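PDB 7LPO: cytoplasmic protein from Cryptococcus neoformans var. grubii serotype A, which probably hydrolyses the beta-glucosidic bond of steryl glucosides, acting as a sterylglucosidase of the glycoside hydrolase family 5 type. Local coordinates for residues Ser9-Asn14 with Phe442-Ala447; Arg39-Ser44 with Trp94-Leu99; Tyr123-Leu128 with Glu253-Leu258; Asp257-Cys262 with Leu418-Ser423. One frame throughout, in Å; residues are numbered along the deposited sequence.

Interaction 1: residues Ser9-Asn14 with Phe442-Ala447; sequences SPVTGN and FLKGRA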
loop_
_atom_site.group_PDB
_atom_site.type_symbol
_atom_site.label_atom_id
_atom_site.label_comp_id
_atom_site.label_asym_id
_atom_site.label_seq_id
_atom_site.Cartn_x
_atom_site.Cartn_y
_atom_site.Cartn_z
ATOM N N SER A 9 2.893 27.254 11.281
ATOM C CA SER A 9 2.275 25.942 11.189
ATOM C C SER A 9 0.884 25.963 11.820
ATOM O O SER A 9 0.675 26.611 12.852
ATOM C CB SER A 9 3.150 24.901 11.888
ATOM O OG SER A 9 2.357 23.877 12.455
ATOM N N PRO A 10 -0.092 25.279 11.220
ATOM C CA PRO A 10 -1.401 25.156 11.872
ATOM C C PRO A 10 -1.405 24.173 13.027
ATOM O O PRO A 10 -2.384 24.148 13.781
ATOM C CB PRO A 10 -2.319 24.677 10.734
ATOM C CG PRO A 10 -1.409 23.899 9.831
ATOM C CD PRO A 10 -0.015 24.510 9.960
ATOM N N VAL A 11 -0.352 23.376 13.195
ATOM C CA VAL A 11 -0.285 22.402 14.287
ATOM C C VAL A 11 0.340 23.012 15.535
ATOM O O VAL A 11 -0.201 22.902 16.640
ATOM C CB VAL A 11 0.499 21.148 13.833
ATOM C CG1 VAL A 11 0.411 20.055 14.886
ATOM C CG2 VAL A 11 -0.001 20.638 12.485
ATOM N N THR A 12 1.489 23.669 15.369
ATOM C CA THR A 12 2.260 24.206 16.479
ATOM C C THR A 12 2.188 25.719 16.603
ATOM O O THR A 12 2.460 26.243 17.687
ATOM C CB THR A 12 3.731 23.828 16.312
ATOM O OG1 THR A 12 4.238 24.512 15.151
ATOM C CG2 THR A 12 3.873 22.319 16.147
ATOM N N GLY A 13 1.858 26.427 15.527
ATOM C CA GLY A 13 1.909 27.868 15.524
ATOM C C GLY A 13 3.287 28.449 15.322
ATOM O O GLY A 13 3.420 29.681 15.323
ATOM N N ASN A 14 4.319 27.603 15.163
ATOM C CA ASN A 14 5.681 28.059 14.951
ATOM C C ASN A 14 5.886 28.452 13.491
ATOM O O ASN A 14 5.211 27.924 12.603
ATOM C CB ASN A 14 6.680 26.962 15.319
ATOM C CG ASN A 14 6.627 26.588 16.784
ATOM O OD1 ASN A 14 6.451 27.444 17.650
ATOM N ND2 ASN A 14 6.778 25.299 17.073
ATOM N N PHE A 442 -7.393 16.666 16.177
ATOM C CA PHE A 442 -6.287 15.767 15.860
ATOM C C PHE A 442 -5.694 16.021 14.481
ATOM O O PHE A 442 -4.486 15.865 14.301
ATOM C CB PHE A 442 -6.747 14.304 15.940
ATOM C CG PHE A 442 -6.974 13.815 17.338
ATOM C CD1 PHE A 442 -8.028 14.297 18.090
ATOM C CD2 PHE A 442 -6.135 12.863 17.899
ATOM C CE1 PHE A 442 -8.237 13.848 19.381
ATOM C CE2 PHE A 442 -6.335 12.412 19.186
ATOM C CZ PHE A 442 -7.383 12.903 19.931
ATOM N N LEU A 443 -6.513 16.395 13.502
ATOM C CA LEU A 443 -5.982 16.716 12.181
ATOM C C LEU A 443 -5.163 18.001 12.218
ATOM O O LEU A 443 -4.037 18.047 11.707
ATOM C CB LEU A 443 -7.125 16.844 11.183
ATOM C CG LEU A 443 -7.917 15.577 10.868
ATOM C CD1 LEU A 443 -9.035 15.896 9.895
ATOM C CD2 LEU A 443 -7.001 14.516 10.313
ATOM N N LYS A 444 -5.733 19.062 12.803
ATOM C CA LYS A 444 -5.045 20.332 13.020
ATOM C C LYS A 444 -4.507 20.911 11.715
ATOM O O LYS A 444 -3.402 21.450 11.670
ATOM C CB LYS A 444 -3.919 20.172 14.042
ATOM C CG LYS A 444 -4.384 19.890 15.467
ATOM C CD LYS A 444 -3.210 19.979 16.465
ATOM C CE LYS A 444 -3.669 19.726 17.899
ATOM N NZ LYS A 444 -2.530 19.595 18.856
ATOM N N GLY A 445 -5.291 20.789 10.646
ATOM C CA GLY A 445 -4.944 21.403 9.380
ATOM C C GLY A 445 -3.698 20.865 8.724
ATOM O O GLY A 445 -3.068 21.567 7.929
ATOM N N ARG A 446 -3.327 19.625 9.013
ATOM C CA ARG A 446 -2.096 19.084 8.446
ATOM C C ARG A 446 -2.304 17.588 8.195
ATOM O O ARG A 446 -1.811 16.729 8.933
ATOM C CB ARG A 446 -0.902 19.339 9.363
ATOM C CG ARG A 446 0.426 19.080 8.702
ATOM C CD ARG A 446 1.478 20.108 9.116
ATOM N NE ARG A 446 2.754 19.788 8.481
ATOM C CZ ARG A 446 3.035 20.069 7.214
ATOM N NH1 ARG A 446 2.134 20.703 6.473
ATOM N NH2 ARG A 446 4.207 19.726 6.697
ATOM N N ALA A 447 -3.012 17.286 7.108
ATOM C CA ALA A 447 -3.400 15.919 6.809
ATOM C C ALA A 447 -3.564 15.749 5.306
ATOM O O ALA A 447 -3.621 16.716 4.552
ATOM C CB ALA A 447 -4.695 15.546 7.542
#
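Pro10 turns the CB and CG side of its ring to the carbonyl oxygens of Lys444 and Gly445, while the planar guanidinium of Arg446 is directed out of the contact, NE to the carbonyl O of Glu422 and NH1 to that of Ile21. The pairing joins an N-terminal ST motif to a type I' beta turn, Leu443 to Arg446, lying between helix 440-443 and strand 447-449 of the TIM-barrel fold. Pro10 CG sits 3.4 Å from Gly445 O, and its CB lies 3.5 Å from Lys444 O. Both central residues of the turn have positive phi. Glycine suits the second for another reason too, since a CB there would come tightly against Pro10.

Val11 serves both flanks with its two methyls. Because CG1 is anti to the backbone N (chi1 -172°), it reaches the aliphatic chain of Lys444, with CD 4.0 Å away. CG2 packs on Arg446, 3.5 Å from its CB and 3.7 Å from its CD, the two side chains crossing at about a right angle. A beta-branched residue thus fills the angle between two long basic chains, touching the methylenes of these side chains, and Lys444 O as well, and Lys444 runs on extended toward the exposed surface.

The N-terminal loop is shaped by hydroxyls. Ser9 OG accepts from two successive amides, and both it and Thr12 OG1 are also hydrogen-bonded to the carboxylate of Glu422. Of the two amide bonds the straighter is Thr12 N to Ser9 OG, 3.0 Å long with 172° at the hydrogen.

Interaction 2: residues Arg39-Ser44 with Trp94-Leu99; sequences RGVNLS and WGYNLL
Val41 holds the apolar centre, its CG1 resting 3.6 Å from Tyr96 CE2 and its CG2 3.8 Å from Leu99 CD2. With chi1 at -54°, CG1 is anti to the carbonyl carbon and meets the tyrosine, whereas CG2 lies alongside the leucine, which points the same way. Leu43 extends this apolar row to Leu99 CD1, and Leu91 of helix 83-93 packs on both Val41 and Leu99. Strands 35-43 and 98-104 are parallel neighbours in the TIM barrel of the family, joined through that helix; strand 567-570 also borders the first.

Gly40 C lies over one face of the Tyr96 ring, and Gly40 CA is 3.6 Å from Tyr96 CG. A CB here would clash with Leu98 O, so glycine suits the place; that oxygen instead receives a CA-H...O contact from Gly40 CA at 3.1 Å. Next along the strands come a weak bond, Val41 N to Leu98 O, and a CA-H...O contact from Leu99 CA to Val41 O.

Further out the contact becomes polar. The backbone N of Asn97 donates to Arg39 O and its side-chain OD1 accepts from Arg39 N, both at 2.9 Å, the latter in the plane of the amide carbonyl. The guanidinium of Arg39 pairs with Asp561. Since Asn97 OD1 and Arg39 O are two acceptors just 3.0 Å apart, their mutual repulsion is probably paid for by the two N-H donors between the segments.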
loop_
_atom_site.group_PDB
_atom_site.type_symbol
_atom_site.label_atom_id
_atom_site.label_comp_id
_atom_site.label_asym_id
_atom_site.label_seq_id
_atom_site.Cartn_x
_atom_site.Cartn_y
_atom_site.Cartn_z
ATOM N N ARG A 39 4.888 12.657 -6.838
ATOM C CA ARG A 39 4.766 11.400 -7.553
ATOM C C ARG A 39 6.040 10.599 -7.376
ATOM O O ARG A 39 7.148 11.137 -7.467
ATOM C CB ARG A 39 4.481 11.636 -9.038
ATOM C CG ARG A 39 3.028 12.000 -9.271
ATOM C CD ARG A 39 2.719 12.326 -10.731
ATOM N NE ARG A 39 1.306 12.657 -10.839
ATOM C CZ ARG A 39 0.643 12.828 -11.973
ATOM N NH1 ARG A 39 1.264 12.700 -13.138
ATOM N NH2 ARG A 39 -0.657 13.119 -11.929
ATOM N N GLY A 40 5.869 9.307 -7.133
ATOM C CA GLY A 40 7.005 8.455 -6.906
ATOM C C GLY A 40 6.611 7.003 -6.779
ATOM O O GLY A 40 5.674 6.554 -7.446
ATOM N N VAL A 41 7.319 6.267 -5.917
ATOM C CA VAL A 41 7.178 4.821 -5.812
ATOM C C VAL A 41 7.196 4.416 -4.347
ATOM O O VAL A 41 7.672 5.150 -3.476
ATOM C CB VAL A 41 8.301 4.083 -6.572
ATOM C CG1 VAL A 41 8.357 4.556 -7.999
ATOM C CG2 VAL A 41 9.664 4.343 -5.889
ATOM N N ASN A 42 6.648 3.232 -4.087
ATOM C CA ASN A 42 6.848 2.562 -2.810
ATOM C C ASN A 42 8.208 1.879 -2.830
ATOM O O ASN A 42 8.519 1.130 -3.761
ATOM C CB ASN A 42 5.750 1.534 -2.561
ATOM C CG ASN A 42 4.430 2.173 -2.185
ATOM O OD1 ASN A 42 4.047 2.197 -1.011
ATOM N ND2 ASN A 42 3.735 2.713 -3.178
ATOM N N LEU A 43 9.005 2.128 -1.794
ATOM C CA LEU A 43 10.358 1.596 -1.656
ATOM C C LEU A 43 10.476 1.035 -0.241
ATOM O O LEU A 43 10.685 1.800 0.707
ATOM C CB LEU A 43 11.384 2.694 -1.916
ATOM C CG LEU A 43 12.869 2.334 -1.913
ATOM C CD1 LEU A 43 13.298 1.813 -3.264
ATOM C CD2 LEU A 43 13.692 3.564 -1.515
ATOM N N SER A 44 10.338 -0.281 -0.071
ATOM C CA SER A 44 10.149 -1.253 -1.135
ATOM C C SER A 44 9.470 -2.503 -0.570
ATOM O O SER A 44 9.597 -2.812 0.612
ATOM C CB SER A 44 11.492 -1.631 -1.758
ATOM O OG SER A 44 11.378 -2.805 -2.550
ATOM N N TRP A 94 13.694 9.512 -13.532
ATOM C CA TRP A 94 12.353 9.244 -14.025
ATOM C C TRP A 94 11.362 10.316 -13.608
ATOM O O TRP A 94 10.169 10.188 -13.912
ATOM C CB TRP A 94 11.861 7.884 -13.529
ATOM C CG TRP A 94 12.434 6.694 -14.249
ATOM C CD1 TRP A 94 12.971 6.669 -15.508
ATOM C CD2 TRP A 94 12.506 5.354 -13.754
ATOM N NE1 TRP A 94 13.376 5.386 -15.823
ATOM C CE2 TRP A 94 13.108 4.567 -14.758
ATOM C CE3 TRP A 94 12.114 4.737 -12.561
ATOM C CZ2 TRP A 94 13.334 3.205 -14.599
ATOM C CZ3 TRP A 94 12.352 3.372 -12.402
ATOM C CH2 TRP A 94 12.947 2.628 -13.418
ATOM N N GLY A 95 11.827 11.367 -12.933
ATOM C CA GLY A 95 10.984 12.477 -12.547
ATOM C C GLY A 95 10.349 12.361 -11.180
ATOM O O GLY A 95 9.623 13.274 -10.773
ATOM N N TYR A 96 10.605 11.284 -10.448
ATOM C CA TYR A 96 9.956 11.082 -9.160
ATOM C C TYR A 96 10.567 11.976 -8.089
ATOM O O TYR A 96 11.774 12.226 -8.080
ATOM C CB TYR A 96 10.056 9.618 -8.754
ATOM C CG TYR A 96 9.323 8.699 -9.709
ATOM C CD1 TYR A 96 8.155 9.112 -10.339
ATOM C CD2 TYR A 96 9.790 7.422 -9.974
ATOM C CE1 TYR A 96 7.483 8.287 -11.210
ATOM C CE2 TYR A 96 9.116 6.588 -10.845
ATOM C CZ TYR A 96 7.970 7.028 -11.462
ATOM O OH TYR A 96 7.303 6.205 -12.337
ATOM N N ASN A 97 9.710 12.489 -7.203
ATOM C CA ASN A 97 10.145 13.288 -6.063
ATOM C C ASN A 97 9.572 12.769 -4.750
ATOM O O ASN A 97 9.632 13.476 -3.734
ATOM C CB ASN A 97 9.749 14.755 -6.256
ATOM C CG ASN A 97 8.262 14.926 -6.547
ATOM O OD1 ASN A 97 7.491 13.967 -6.484
ATOM N ND2 ASN A 97 7.853 16.152 -6.866
ATOM N N LEU A 98 9.024 11.557 -4.739
ATOM C CA LEU A 98 8.311 11.034 -3.584
ATOM C C LEU A 98 8.644 9.565 -3.396
ATOM O O LEU A 98 8.792 8.816 -4.367
ATOM C CB LEU A 98 6.795 11.201 -3.752
ATOM C CG LEU A 98 5.878 10.564 -2.706
ATOM C CD1 LEU A 98 5.858 11.399 -1.450
ATOM C CD2 LEU A 98 4.472 10.412 -3.277
ATOM N N LEU A 99 8.764 9.164 -2.138
ATOM C CA LEU A 99 8.978 7.775 -1.766
ATOM C C LEU A 99 8.062 7.470 -0.597
ATOM O O LEU A 99 8.039 8.230 0.373
ATOM C CB LEU A 99 10.433 7.504 -1.370
ATOM C CG LEU A 99 11.505 7.761 -2.422
ATOM C CD1 LEU A 99 12.870 7.725 -1.760
ATOM C CD2 LEU A 99 11.422 6.758 -3.545
#

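Interaction 3: residues Tyr123-Leu128 with Glu253-Leu258; sequences YIIAVL and EEAGDL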
loop_
_atom_site.group_PDB
_atom_site.type_symbol
_atom_site.label_atom_id
_atom_site.label_comp_id
_atom_site.label_asym_id
_atom_site.label_seq_id
_atom_site.Cartn_x
_atom_site.Cartn_y
_atom_site.Cartn_z
ATOM N N TYR A 123 19.755 1.978 10.468
ATOM C CA TYR A 123 19.847 1.698 9.041
ATOM C C TYR A 123 18.811 2.509 8.270
ATOM O O TYR A 123 19.127 3.123 7.242
ATOM C CB TYR A 123 19.663 0.206 8.763
ATOM C CG TYR A 123 19.307 -0.046 7.315
ATOM C CD1 TYR A 123 20.291 -0.090 6.340
ATOM C CD2 TYR A 123 17.978 -0.196 6.918
ATOM C CE1 TYR A 123 19.972 -0.297 5.011
ATOM C CE2 TYR A 123 17.648 -0.404 5.586
ATOM C CZ TYR A 123 18.650 -0.458 4.639
ATOM O OH TYR A 123 18.338 -0.662 3.314
ATOM N N ILE A 124 17.560 2.513 8.747
ATOM C CA ILE A 124 16.513 3.291 8.084
ATOM C C ILE A 124 16.909 4.759 8.014
ATOM O O ILE A 124 16.714 5.421 6.990
ATOM C CB ILE A 124 15.163 3.118 8.802
ATOM C CG1 ILE A 124 14.577 1.729 8.549
ATOM C CG2 ILE A 124 14.192 4.177 8.337
ATOM C CD1 ILE A 124 13.426 1.374 9.475
ATOM N N ILE A 125 17.458 5.292 9.104
ATOM C CA ILE A 125 17.878 6.690 9.128
ATOM C C ILE A 125 18.939 6.945 8.066
ATOM O O ILE A 125 18.905 7.964 7.369
ATOM C CB ILE A 125 18.377 7.067 10.536
ATOM C CG1 ILE A 125 17.172 7.341 11.437
ATOM C CG2 ILE A 125 19.324 8.252 10.475
ATOM C CD1 ILE A 125 17.490 7.316 12.917
ATOM N N ALA A 126 19.896 6.026 7.931
ATOM C CA ALA A 126 20.918 6.160 6.900
ATOM C C ALA A 126 20.299 6.152 5.510
ATOM O O ALA A 126 20.695 6.934 4.640
ATOM C CB ALA A 126 21.942 5.027 7.029
ATOM N N VAL A 127 19.336 5.260 5.272
ATOM C CA VAL A 127 18.630 5.259 3.992
ATOM C C VAL A 127 17.905 6.583 3.787
ATOM O O VAL A 127 17.968 7.183 2.712
ATOM C CB VAL A 127 17.655 4.072 3.912
ATOM C CG1 VAL A 127 16.805 4.163 2.644
ATOM C CG2 VAL A 127 18.416 2.762 3.968
ATOM N N LEU A 128 17.224 7.071 4.823
ATOM C CA LEU A 128 16.520 8.342 4.692
ATOM C C LEU A 128 17.483 9.480 4.370
ATOM O O LEU A 128 17.147 10.385 3.601
ATOM C CB LEU A 128 15.738 8.641 5.969
ATOM C CG LEU A 128 14.605 7.658 6.244
ATOM C CD1 LEU A 128 13.935 7.947 7.580
ATOM C CD2 LEU A 128 13.582 7.684 5.093
ATOM N N GLU A 253 15.411 12.345 17.350
ATOM C CA GLU A 253 16.510 12.627 18.264
ATOM C C GLU A 253 17.875 12.484 17.618
ATOM O O GLU A 253 18.799 13.213 17.995
ATOM C CB GLU A 253 16.443 11.705 19.484
ATOM C CG GLU A 253 15.246 11.957 20.367
ATOM C CD GLU A 253 15.195 11.033 21.555
ATOM O OE1 GLU A 253 16.006 10.082 21.622
ATOM O OE2 GLU A 253 14.335 11.257 22.427
ATOM N N GLU A 254 18.030 11.566 16.665
ATOM C CA GLU A 254 19.326 11.287 16.062
ATOM C C GLU A 254 19.484 11.853 14.662
ATOM O O GLU A 254 20.613 11.901 14.162
ATOM C CB GLU A 254 19.574 9.773 16.005
ATOM C CG GLU A 254 19.706 9.120 17.370
ATOM C CD GLU A 254 20.916 9.633 18.146
ATOM O OE1 GLU A 254 22.038 9.672 17.568
ATOM O OE2 GLU A 254 20.732 10.002 19.328
ATOM N N ALA A 255 18.400 12.266 14.012
ATOM C CA ALA A 255 18.477 12.808 12.661
ATOM C C ALA A 255 17.334 13.797 12.453
ATOM O O ALA A 255 16.534 13.684 11.530
ATOM C CB ALA A 255 18.445 11.683 11.628
ATOM N N GLY A 256 17.242 14.792 13.333
ATOM C CA GLY A 256 16.118 15.719 13.291
ATOM C C GLY A 256 16.038 16.516 12.012
ATOM O O GLY A 256 14.958 17.020 11.664
ATOM N N ASP A 257 17.157 16.663 11.304
ATOM C CA ASP A 257 17.233 17.378 10.044
ATOM C C ASP A 257 16.420 16.715 8.939
ATOM O O ASP A 257 16.114 17.366 7.941
ATOM C CB ASP A 257 18.675 17.452 9.584
ATOM C CG ASP A 257 19.331 16.063 9.532
ATOM O OD1 ASP A 257 19.789 15.562 10.594
ATOM O OD2 ASP A 257 19.379 15.460 8.431
ATOM N N LEU A 258 16.052 15.447 9.120
ATOM C CA LEU A 258 15.236 14.768 8.121
ATOM C C LEU A 258 13.788 15.225 8.182
ATOM O O LEU A 258 13.069 15.140 7.182
ATOM C CB LEU A 258 15.300 13.258 8.337
ATOM C CG LEU A 258 16.642 12.541 8.204
ATOM C CD1 LEU A 258 16.493 11.106 8.674
ATOM C CD2 LEU A 258 17.133 12.596 6.787
#
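Leu258 and Ala255 pack on Ile125 and Leu128, and the meeting is entirely apolar. Leu258 enters with its tip: CD1 lies 3.7 Å from Leu128 CB. The side chain is extended, CD1 being anti to CA (chi2 171°), which carries this methyl from the short 3-10 turn across to the helix. There it also approaches Ile125 CG2, at 4.4 Å. The other methyl, CD2, rests 3.9 Å from the carbonyl O of Leu128, covering backbone rather than side chain. On the Ile125 side, CG2 touches Ala255 CB at 3.7 Å. Leucine suits the place because its two methyls can spread over one turn of helix, and alanine because the chain comes near here, with the CA atoms of Ile125 and Ala255 7.1 Å apart. Ile125 CD1 adds a looser touch on the CB of Glu254, whose carboxylate turns away from the contact.

Of the backbone bonds, Leu258 N to Ala255 O, 3.0 Å long, closes the turn that follows helix 232-254, in which Ala255 and Leu258 both point toward helix 118-133. Charged groups act from the border: Arg129, one residue beyond Leu128, forms a salt bridge with Asp257 and donates to the carbonyl O of Glu254, tying the end of one helix to the flank of the other.

The setting is the outer helical layer of the TIM barrel. Helix 118-133 packs inward on Tyr101 of strand 98-104 through Ile124 and Val127, while Ile125 and Leu128 point toward the end of helix 232-254 and the turn after it, and also meet Ile251 of that helix.

Interaction 4: residues Asp257-Cys262 with Leu418-Ser423; sequences DLLDEC and LHHPES
Leu259 and Asp260 lie across from His420 and Glu422, with the CA atoms of Leu259 and His420 7.2 Å apart, where a 3-10 turn ends on one side and a type I beta turn from His420 to Ser423 begins on the other. Asp260 has positive phi, which turns the chain sharply.

The imidazole of His420 is the centre of the contact. Over one face stands Leu259 CD2, 3.6 Å from the ring centroid and 8° off the normal, a CH-pi contact; Ser423 CB lies toward the rim of the opposite face. At the ring edge His420 NE2 donates to Asp260 OD1 across 2.8 Å. Asp260 OD1 lies close to the ring plane, yet it is met from above its carboxylate, 50° out of that plane. The histidine CG is anti to the backbone N (chi1 -171°), starting the ring toward the other loop. Its ND1 is hydrogen-bonded to Trp266 NE1.

Asp260 OD2 accepts from a water at 2.7 Å, which in turn accepts from Glu422 N at 3.1 Å, so both carboxylate oxygens hold the turn. Glu422 offers its CB, 3.4 Å from Asp260 OD1, while its own carboxylate bends off to Ser9, Thr12 and Tyr20.

A tryptophan N-H can only donate, so ND1 must accept while NE2 donates, a pattern consistent with neutral histidine carrying its proton on NE2. The carboxylate would tend to stabilise a charged ring, but the Trp266 N-H at ND1 probably opposes a second proton. Asp260 OD2 and Glu422 OE1, 5.9 Å apart, are not in contact but would probably still repel mildly.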
loop_
_atom_site.group_PDB
_atom_site.type_symbol
_atom_site.label_atom_id
_atom_site.label_comp_id
_atom_site.label_asym_id
_atom_site.label_seq_id
_atom_site.Cartn_x
_atom_site.Cartn_y
_atom_site.Cartn_z
ATOM N N ASP A 257 17.157 16.663 11.304
ATOM C CA ASP A 257 17.233 17.378 10.044
ATOM C C ASP A 257 16.420 16.715 8.939
ATOM O O ASP A 257 16.114 17.366 7.941
ATOM C CB ASP A 257 18.675 17.452 9.584
ATOM C CG ASP A 257 19.331 16.063 9.532
ATOM O OD1 ASP A 257 19.789 15.562 10.594
ATOM O OD2 ASP A 257 19.379 15.460 8.431
ATOM N N LEU A 258 16.052 15.447 9.120
ATOM C CA LEU A 258 15.236 14.768 8.121
ATOM C C LEU A 258 13.788 15.225 8.182
ATOM O O LEU A 258 13.069 15.140 7.182
ATOM C CB LEU A 258 15.300 13.258 8.337
ATOM C CG LEU A 258 16.642 12.541 8.204
ATOM C CD1 LEU A 258 16.493 11.106 8.674
ATOM C CD2 LEU A 258 17.133 12.596 6.787
ATOM N N LEU A 259 13.336 15.687 9.339
ATOM C CA LEU A 259 11.916 15.938 9.519
ATOM C C LEU A 259 11.474 17.130 8.684
ATOM O O LEU A 259 12.160 18.154 8.627
ATOM C CB LEU A 259 11.608 16.178 10.988
ATOM C CG LEU A 259 11.793 14.992 11.932
ATOM C CD1 LEU A 259 11.359 15.407 13.337
ATOM C CD2 LEU A 259 11.031 13.769 11.491
ATOM N N ASP A 260 10.336 16.965 7.998
ATOM C CA ASP A 260 9.663 18.031 7.258
ATOM C C ASP A 260 10.359 18.397 5.951
ATOM O O ASP A 260 9.690 18.592 4.930
ATOM C CB ASP A 260 9.508 19.263 8.158
ATOM C CG ASP A 260 8.751 18.946 9.438
ATOM O OD1 ASP A 260 7.761 18.182 9.353
ATOM O OD2 ASP A 260 9.147 19.436 10.525
ATOM N N GLU A 261 11.689 18.483 5.963
ATOM C CA GLU A 261 12.419 18.711 4.723
ATOM C C GLU A 261 12.434 17.457 3.859
ATOM O O GLU A 261 12.341 17.538 2.629
ATOM C CB GLU A 261 13.844 19.165 5.028
ATOM C CG GLU A 261 14.708 19.362 3.786
ATOM C CD GLU A 261 16.047 20.023 4.091
ATOM O OE1 GLU A 261 16.400 20.165 5.288
ATOM O OE2 GLU A 261 16.750 20.399 3.129
ATOM N N CYS A 262 12.566 16.286 4.484
ATOM C CA CYS A 262 12.530 15.021 3.757
ATOM C C CYS A 262 11.334 14.188 4.195
ATOM O O CYS A 262 10.424 13.959 3.391
ATOM C CB CYS A 262 13.842 14.264 3.960
ATOM S SG CYS A 262 13.852 12.619 3.233
ATOM N N LEU A 418 3.791 13.423 18.779
ATOM C CA LEU A 418 4.649 13.612 19.940
ATOM C C LEU A 418 6.106 13.709 19.519
ATOM O O LEU A 418 6.860 14.526 20.050
ATOM C CB LEU A 418 4.450 12.458 20.920
ATOM C CG LEU A 418 5.181 12.547 22.254
ATOM C CD1 LEU A 418 4.751 13.805 23.009
ATOM C CD2 LEU A 418 4.920 11.300 23.080
ATOM N N HIS A 419 6.518 12.887 18.557
ATOM C CA HIS A 419 7.901 12.855 18.104
ATOM C C HIS A 419 8.129 13.643 16.822
ATOM O O HIS A 419 9.272 13.996 16.523
ATOM C CB HIS A 419 8.341 11.399 17.893
ATOM C CG HIS A 419 8.151 10.540 19.102
ATOM N ND1 HIS A 419 8.739 10.830 20.313
ATOM C CD2 HIS A 419 7.425 9.414 19.293
ATOM C CE1 HIS A 419 8.388 9.914 21.199
ATOM N NE2 HIS A 419 7.592 9.044 20.605
ATOM N N HIS A 420 7.076 13.928 16.067
ATOM C CA HIS A 420 7.169 14.644 14.798
ATOM C C HIS A 420 6.086 15.713 14.839
ATOM O O HIS A 420 4.977 15.515 14.321
ATOM C CB HIS A 420 7.015 13.685 13.618
ATOM C CG HIS A 420 7.308 14.308 12.293
ATOM N ND1 HIS A 420 7.380 13.574 11.129
ATOM C CD2 HIS A 420 7.516 15.598 11.941
ATOM C CE1 HIS A 420 7.621 14.388 10.116
ATOM N NE2 HIS A 420 7.719 15.619 10.584
ATOM N N PRO A 421 6.373 16.862 15.462
ATOM C CA PRO A 421 5.308 17.848 15.709
ATOM C C PRO A 421 4.628 18.364 14.460
ATOM O O PRO A 421 3.431 18.665 14.517
ATOM C CB PRO A 421 6.036 18.984 16.443
ATOM C CG PRO A 421 7.227 18.337 17.073
ATOM C CD PRO A 421 7.629 17.208 16.155
ATOM N N GLU A 422 5.347 18.510 13.348
ATOM C CA GLU A 422 4.780 19.027 12.107
ATOM C C GLU A 422 4.361 17.919 11.144
ATOM O O GLU A 422 4.220 18.168 9.939
ATOM C CB GLU A 422 5.783 19.949 11.413
ATOM C CG GLU A 422 6.232 21.137 12.235
ATOM C CD GLU A 422 5.124 22.142 12.456
ATOM O OE1 GLU A 422 4.024 21.963 11.888
ATOM O OE2 GLU A 422 5.352 23.109 13.210
ATOM N N SER A 423 4.157 16.706 11.645
ATOM C CA SER A 423 3.888 15.587 10.757
ATOM C C SER A 423 2.567 15.765 10.024
ATOM O O SER A 423 1.549 16.149 10.608
ATOM C CB SER A 423 3.860 14.273 11.536
ATOM O OG SER A 423 3.484 13.205 10.678
HETATM O O HOH W 1 8.380 18.490 12.902
#

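How the interactions relate
Interactions 1 and 4 form a continuous patch, their centres about 12 Å apart. Glu422 joins them: its OE1 lies 2.6 Å from Ser9 OG, and its carbonyl O lies 2.6 Å from Arg446 NE, both probable hydrogen bonds. Interaction 3 continues the series through Asp257 and Leu258, which it shares with interaction 4, the centres about 11 Å apart. Interaction 2 stands apart, deeper in the barrel, its nearest atoms about 5 Å from interaction 3 and 7 Å from interaction 4. Interactions 1 and 4 lie where loops enter strands 263-267, 424-427 and 447-449, so they are probably on the side away from the active site, which in TIM-barrel enzymes lies at the strands' C-terminal ends.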